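Local atomic coordinates of endoglucanase (Clostridium thermocellum, PDB entry 2YIK), a protein that probably hydrolyses internal beta-1,4-glucosidic linkages of cellulose, as a family 9 glycoside hydrolase. Residues S83-M88 with F203-F208. Numbering follows the deposited sequence.
Sequences SQNTNM and FRRGWF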
loop_
_atom_site.group_PDB
_atom_site.type_symbol
_atom_site.label_atom_id
_atom_site.label_comp_id
_atom_site.label_asym_id
_atom_site.label_seq_id
_atom_site.Cartn_x
_atom_site.Cartn_y
_atom_site.Cartn_z
ATOM N N SER A 83 -28.982 -7.526 3.644
ATOM C CA SER A 83 -28.429 -8.167 2.452
ATOM C C SER A 83 -28.368 -7.330 1.180
ATOM O O SER A 83 -27.996 -7.841 0.125
ATOM C CB SER A 83 -29.184 -9.469 2.162
ATOM O OG SER A 83 -30.567 -9.227 1.977
ATOM N N GLN A 84 -28.744 -6.059 1.266
ATOM C CA GLN A 84 -28.687 -5.190 0.097
ATOM C C GLN A 84 -27.618 -4.129 0.320
ATOM O O GLN A 84 -26.835 -3.836 -0.578
ATOM C CB GLN A 84 -30.044 -4.519 -0.176
ATOM C CG GLN A 84 -31.105 -5.428 -0.821
ATOM C CD GLN A 84 -31.827 -6.320 0.188
ATOM O OE1 GLN A 84 -32.119 -5.893 1.313
ATOM N NE2 GLN A 84 -32.142 -7.559 -0.218
ATOM N N ASN A 85 -27.575 -3.558 1.520
ATOM C CA ASN A 85 -26.567 -2.551 1.802
ATOM C C ASN A 85 -25.209 -3.194 2.059
ATOM O O ASN A 85 -24.184 -2.515 2.045
ATOM C CB ASN A 85 -26.991 -1.665 2.977
ATOM C CG ASN A 85 -28.091 -0.688 2.592
ATOM O OD1 ASN A 85 -29.267 -0.893 2.915
ATOM N ND2 ASN A 85 -27.715 0.375 1.884
ATOM N N THR A 86 -25.205 -4.498 2.311
ATOM C CA THR A 86 -23.956 -5.239 2.493
ATOM C C THR A 86 -24.134 -6.441 1.575
ATOM O O THR A 86 -25.214 -6.632 1.012
ATOM C CB THR A 86 -23.746 -5.763 3.939
ATOM O OG1 THR A 86 -24.553 -6.927 4.150
ATOM C CG2 THR A 86 -24.109 -4.695 4.962
ATOM N N ASN A 87 -23.096 -7.251 1.413
ATOM C CA ASN A 87 -23.220 -8.417 0.554
ATOM C C ASN A 87 -23.206 -9.708 1.364
ATOM O O ASN A 87 -22.859 -10.777 0.850
ATOM C CB ASN A 87 -22.114 -8.426 -0.499
ATOM C CG ASN A 87 -20.773 -8.806 0.066
ATOM O OD1 ASN A 87 -20.452 -8.497 1.218
ATOM N ND2 ASN A 87 -19.963 -9.473 -0.751
ATOM N N MET A 88 -23.561 -9.605 2.643
ATOM C CA MET A 88 -23.654 -10.788 3.492
ATOM C C MET A 88 -25.087 -11.289 3.314
ATOM O O MET A 88 -25.996 -10.496 3.073
ATOM C CB MET A 88 -23.407 -10.440 4.960
ATOM C CG MET A 88 -21.946 -10.130 5.287
ATOM S SD MET A 88 -21.728 -9.634 7.007
ATOM C CE MET A 88 -22.192 -7.880 6.911
ATOM N N PHE A 203 -25.014 5.655 -3.509
ATOM C CA PHE A 203 -24.990 4.361 -2.826
ATOM C C PHE A 203 -23.574 3.783 -2.686
ATOM O O PHE A 203 -22.840 3.653 -3.666
ATOM C CB PHE A 203 -25.899 3.389 -3.594
ATOM C CG PHE A 203 -25.924 1.984 -3.047
ATOM C CD1 PHE A 203 -26.150 1.736 -1.692
ATOM C CD2 PHE A 203 -25.793 0.900 -3.913
ATOM C CE1 PHE A 203 -26.247 0.420 -1.210
ATOM C CE2 PHE A 203 -25.886 -0.410 -3.448
ATOM C CZ PHE A 203 -26.116 -0.653 -2.095
ATOM N N ARG A 204 -23.202 3.441 -1.454
ATOM C CA ARG A 204 -21.889 2.869 -1.165
ATOM C C ARG A 204 -22.048 1.579 -0.367
ATOM O O ARG A 204 -22.053 1.582 0.864
ATOM C CB ARG A 204 -21.031 3.871 -0.392
ATOM C CG ARG A 204 -20.476 4.992 -1.261
ATOM C CD ARG A 204 -19.995 6.163 -0.422
ATOM N NE ARG A 204 -18.804 5.865 0.369
ATOM C CZ ARG A 204 -17.565 5.814 -0.113
ATOM N NH1 ARG A 204 -17.343 6.042 -1.400
ATOM N NH2 ARG A 204 -16.547 5.541 0.695
ATOM N N ARG A 205 -22.177 0.477 -1.097
ATOM C CA ARG A 205 -22.354 -0.836 -0.507
ATOM C C ARG A 205 -21.121 -1.266 0.281
ATOM O O ARG A 205 -19.991 -0.889 -0.050
ATOM C CB ARG A 205 -22.642 -1.862 -1.607
ATOM C CG ARG A 205 -23.220 -3.165 -1.097
ATOM C CD ARG A 205 -23.567 -4.107 -2.234
ATOM N NE ARG A 205 -24.408 -5.204 -1.760
ATOM C CZ ARG A 205 -24.569 -6.358 -2.396
ATOM N NH1 ARG A 205 -23.945 -6.585 -3.545
ATOM N NH2 ARG A 205 -25.349 -7.288 -1.871
ATOM N N GLY A 206 -21.353 -2.037 1.339
ATOM C CA GLY A 206 -20.260 -2.549 2.138
ATOM C C GLY A 206 -20.078 -4.002 1.731
ATOM O O GLY A 206 -21.039 -4.770 1.741
ATOM N N TRP A 207 -18.868 -4.389 1.346
ATOM C CA TRP A 207 -18.629 -5.768 0.937
ATOM C C TRP A 207 -17.804 -6.441 2.033
ATOM O O TRP A 207 -16.797 -5.898 2.505
ATOM C CB TRP A 207 -17.926 -5.807 -0.431
ATOM C CG TRP A 207 -18.571 -4.891 -1.474
ATOM C CD1 TRP A 207 -18.525 -3.527 -1.500
ATOM C CD2 TRP A 207 -19.327 -5.285 -2.635
ATOM N NE1 TRP A 207 -19.196 -3.045 -2.600
ATOM C CE2 TRP A 207 -19.697 -4.099 -3.313
ATOM C CE3 TRP A 207 -19.724 -6.517 -3.164
ATOM C CZ2 TRP A 207 -20.446 -4.114 -4.499
ATOM C CZ3 TRP A 207 -20.472 -6.530 -4.349
ATOM C CH2 TRP A 207 -20.822 -5.333 -4.999
ATOM N N PHE A 208 -18.251 -7.625 2.439
ATOM C CA PHE A 208 -17.625 -8.349 3.536
ATOM C C PHE A 208 -17.119 -9.737 3.202
ATOM O O PHE A 208 -17.744 -10.458 2.429
ATOM C CB PHE A 208 -18.626 -8.508 4.694
ATOM C CG PHE A 208 -19.104 -7.211 5.291
ATOM C CD1 PHE A 208 -19.890 -6.330 4.557
ATOM C CD2 PHE A 208 -18.776 -6.877 6.604
ATOM C CE1 PHE A 208 -20.339 -5.138 5.115
ATOM C CE2 PHE A 208 -19.220 -5.687 7.169
ATOM C CZ PHE A 208 -20.003 -4.818 6.425
HETATM O O HOH W 1 -20.050 -12.003 1.714
#
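Gly-206 N donates to Asn-85 O at 3.0 Å, in a nearly straight hydrogen bond (N-H...O angle 174°) that ties the loop 83-88 to the segment 203-208. A second straight bond, side chain to backbone, runs from Phe-208 N to Asn-87 OD1 at 2.7 Å, the angle there being 172°. For Asn-87, CG sits between its own backbone N and carbonyl carbon (chi1 74°), which swings the amide across to the strand, where OD1 accepts the Phe-208 N-H. Between these two bonds, Asn-87 N makes a weak one to Gly-206 O. A water further along donates to both Asn-87 O and Phe-208 O.

Arg-205 adds bonds of a more bent kind, its chain running extended from CG to NE into the curl of the loop. Its NH2 lies 3.0 Å from Thr-86 O, above the carbonyl plane, in a bent bond that is the one Arg-205 side-chain bond to the loop not weak; weak bonds add Gln-84 O to NE and Ser-83 O to NH2. The cation thus gathers three backbone carbonyls, and Asn-87 CB rests over the centre of one guanidinium face.

Apolar contact centres on Phe-208. Met-88 bends at its last torsion to bring CE over the middle of the ring, 3.4 Å from its centroid, a CH-pi contact accompanied by an oblique Met-aromatic approach of SD. Thr-86 CB meets the same ring at CE1, 3.7 Å away. Thr-86 OG1 itself accepts from Met-88 N in an ST turn and is also bonded to Asp-82 O.

Strand 206-209 also pairs antiparallel with strand 177-184, so the contact places the loop leading into helix 90-100 beside a small antiparallel sheet of the family 9 catalytic domain.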